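Local structure of fatty acid CoA ligase (6SQ8) at residues G379-F384 with D394-I399. The protein belongs to the ANL superfamily, with a large AMP-binding domain and a small C-terminal domain, and binds AMP. Residues are numbered along the deposited sequence; the frame is centred on the assembly and turned at random.
Sequences GDVGTF and DRLQDI. With AMP (adenosine monophosphate), chain G.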
loop_
_atom_site.group_PDB
_atom_site.type_symbol
_atom_site.label_atom_id
_atom_site.label_comp_id
_atom_site.label_asym_id
_atom_site.label_seq_id
_atom_site.Cartn_x
_atom_site.Cartn_y
_atom_site.Cartn_z
ATOM N N GLY A 379 2.362 8.336 12.294
ATOM C CA GLY A 379 2.979 9.456 11.574
ATOM C C GLY A 379 1.950 10.372 10.923
ATOM O O GLY A 379 2.306 11.356 10.293
ATOM N N ASP A 380 0.662 10.012 11.071
ATOM C CA ASP A 380 -0.443 10.770 10.564
ATOM C C ASP A 380 -1.067 11.556 11.711
ATOM O O ASP A 380 -0.932 11.191 12.886
ATOM C CB ASP A 380 -1.502 9.873 9.938
ATOM C CG ASP A 380 -1.025 9.217 8.666
ATOM O OD1 ASP A 380 -0.417 9.957 7.825
ATOM O OD2 ASP A 380 -1.239 7.958 8.523
ATOM N N VAL A 381 -1.767 12.616 11.308
ATOM C CA VAL A 381 -2.485 13.508 12.169
ATOM C C VAL A 381 -3.943 13.539 11.687
ATOM O O VAL A 381 -4.212 13.513 10.490
ATOM C CB VAL A 381 -1.804 14.888 12.129
ATOM C CG1 VAL A 381 -2.732 16.017 12.507
ATOM C CG2 VAL A 381 -0.573 14.910 13.005
ATOM N N GLY A 382 -4.887 13.572 12.629
ATOM C CA GLY A 382 -6.299 13.520 12.262
ATOM C C GLY A 382 -7.240 13.611 13.451
ATOM O O GLY A 382 -6.851 14.016 14.541
ATOM N N THR A 383 -8.501 13.251 13.208
ATOM C CA THR A 383 -9.533 13.351 14.197
ATOM C C THR A 383 -10.743 12.493 13.801
ATOM O O THR A 383 -10.935 12.172 12.623
ATOM C CB THR A 383 -9.960 14.814 14.378
ATOM O OG1 THR A 383 -10.767 14.880 15.551
ATOM C CG2 THR A 383 -10.754 15.360 13.212
ATOM N N PHE A 384 -11.564 12.176 14.805
ATOM C CA PHE A 384 -12.794 11.431 14.641
ATOM C C PHE A 384 -13.980 12.397 14.591
ATOM O O PHE A 384 -13.975 13.434 15.268
ATOM C CB PHE A 384 -12.997 10.442 15.790
ATOM C CG PHE A 384 -12.130 9.208 15.731
ATOM C CD1 PHE A 384 -12.556 8.076 15.049
ATOM C CD2 PHE A 384 -10.892 9.175 16.363
ATOM C CE1 PHE A 384 -11.751 6.949 14.988
ATOM C CE2 PHE A 384 -10.093 8.045 16.293
ATOM C CZ PHE A 384 -10.516 6.938 15.599
ATOM N N ASP A 394 -3.375 15.386 7.861
ATOM C CA ASP A 394 -2.002 15.527 7.373
ATOM C C ASP A 394 -1.092 14.380 7.837
ATOM O O ASP A 394 -1.265 13.792 8.882
ATOM C CB ASP A 394 -1.352 16.823 7.874
ATOM C CG ASP A 394 -0.985 17.822 6.788
ATOM O OD1 ASP A 394 -0.706 17.385 5.655
ATOM O OD2 ASP A 394 -0.973 19.026 7.092
ATOM N N ARG A 395 -0.074 14.121 7.028
ATOM C CA ARG A 395 1.199 13.548 7.472
ATOM C C ARG A 395 1.848 14.570 8.425
ATOM O O ARG A 395 1.811 15.759 8.169
ATOM C CB ARG A 395 2.008 13.288 6.193
ATOM C CG ARG A 395 2.949 12.098 6.180
ATOM C CD ARG A 395 2.481 10.818 6.848
ATOM N NE ARG A 395 3.662 10.035 7.198
ATOM C CZ ARG A 395 3.643 8.773 7.617
ATOM N NH1 ARG A 395 2.490 8.180 7.860
ATOM N NH2 ARG A 395 4.772 8.107 7.790
ATOM N N LEU A 396 2.432 14.101 9.520
ATOM C CA LEU A 396 3.000 14.973 10.573
ATOM C C LEU A 396 4.087 15.909 10.002
ATOM O O LEU A 396 4.195 17.053 10.399
ATOM C CB LEU A 396 3.566 14.056 11.663
ATOM C CG LEU A 396 3.955 14.704 12.993
ATOM C CD1 LEU A 396 2.863 15.615 13.519
ATOM C CD2 LEU A 396 4.269 13.642 14.046
ATOM N N GLN A 397 4.890 15.412 9.059
ATOM C CA GLN A 397 5.950 16.191 8.416
ATOM C C GLN A 397 5.387 17.281 7.468
ATOM O O GLN A 397 6.131 18.159 7.047
ATOM C CB GLN A 397 6.902 15.244 7.671
ATOM N N ASP A 398 4.088 17.239 7.131
ATOM C CA ASP A 398 3.498 18.108 6.100
ATOM C C ASP A 398 2.693 19.269 6.699
ATOM O O ASP A 398 2.257 20.150 5.955
ATOM C CB ASP A 398 2.577 17.305 5.184
ATOM C CG ASP A 398 3.328 16.344 4.280
ATOM O OD1 ASP A 398 4.604 16.468 4.176
ATOM O OD2 ASP A 398 2.638 15.508 3.662
ATOM N N ILE A 399 2.508 19.280 8.022
ATOM C CA ILE A 399 1.781 20.329 8.686
ATOM C C ILE A 399 2.517 21.644 8.444
ATOM O O ILE A 399 3.721 21.691 8.586
ATOM C CB ILE A 399 1.656 20.057 10.195
ATOM C CG1 ILE A 399 0.937 18.744 10.489
ATOM C CG2 ILE A 399 0.998 21.236 10.901
ATOM C CD1 ILE A 399 1.009 18.326 11.928
HETATM P P AMP G . 3.976 4.403 4.205
HETATM O O1P AMP G . 3.582 2.998 4.561
HETATM O O2P AMP G . 4.755 5.146 5.300
HETATM O O3P AMP G . 4.617 4.446 2.835
HETATM O "O5'" AMP G . 2.527 5.153 4.030
HETATM C "C5'" AMP G . 1.623 5.531 5.087
HETATM C "C4'" AMP G . 0.973 6.890 4.842
HETATM O "O4'" AMP G . 0.268 6.958 3.612
HETATM C "C3'" AMP G . -0.074 7.201 5.874
HETATM O "O3'" AMP G . 0.601 7.895 6.884
HETATM C "C2'" AMP G . -1.154 8.036 5.190
HETATM O "O2'" AMP G . -1.062 9.474 5.313
HETATM C "C1'" AMP G . -0.990 7.642 3.732
HETATM N N9 AMP G . -2.137 6.779 3.343
HETATM C C8 AMP G . -2.140 5.443 3.122
HETATM N N7 AMP G . -3.388 5.019 2.788
HETATM C C5 AMP G . -4.199 6.101 2.804
HETATM C C6 AMP G . -5.637 6.374 2.560
HETATM N N6 AMP G . -6.479 5.396 2.208
HETATM N N1 AMP G . -6.061 7.645 2.688
HETATM C C2 AMP G . -5.212 8.651 3.038
HETATM N N3 AMP G . -3.893 8.488 3.286
HETATM C C4 AMP G . -3.356 7.257 3.176
#
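With CG anti to its carbonyl carbon (chi1 -68°), D380 holds its carboxylate toward the ribose of AMP, while R395, its chain bent at chi2 (39°), brings its guanidinium to that carboxylate. OD1 of D380 accepts a hydrogen bond from AMP O2' at 2.6 Å and lies at the edge of the guanidinium, in its plane; the salt bridge to R395 NH1, 3.4 Å from OD1, is weak, and the position of NH1 is less certain. Y297 OH bonds to OD2 of D380. Both side chains stand on one face of an antiparallel hairpin, strands 380-384 and 390-395, where D380 and R395 form a non-hydrogen-bonded pair, and there the hairpin lines the AMP pocket of the ANL fold. In the next pair, hydrogen-bonded, V381 N meets D394 O at 2.7 Å, nearly along the C=O axis, and the return bond from D394 N to V381 O is weak. One residue on from R395, L396 N gives a straight bond, 2.9 Å, to G379 O, in the carbonyl plane. G379 CA lies over one guanidinium face, offset toward its rim. On the V381 face, CG2 of V381 touches CD1 of L396 (3.5 Å) and CD1 of I399 (3.9 Å), crossing each side chain at about a right angle; D394 OD2 turns away to S409 N.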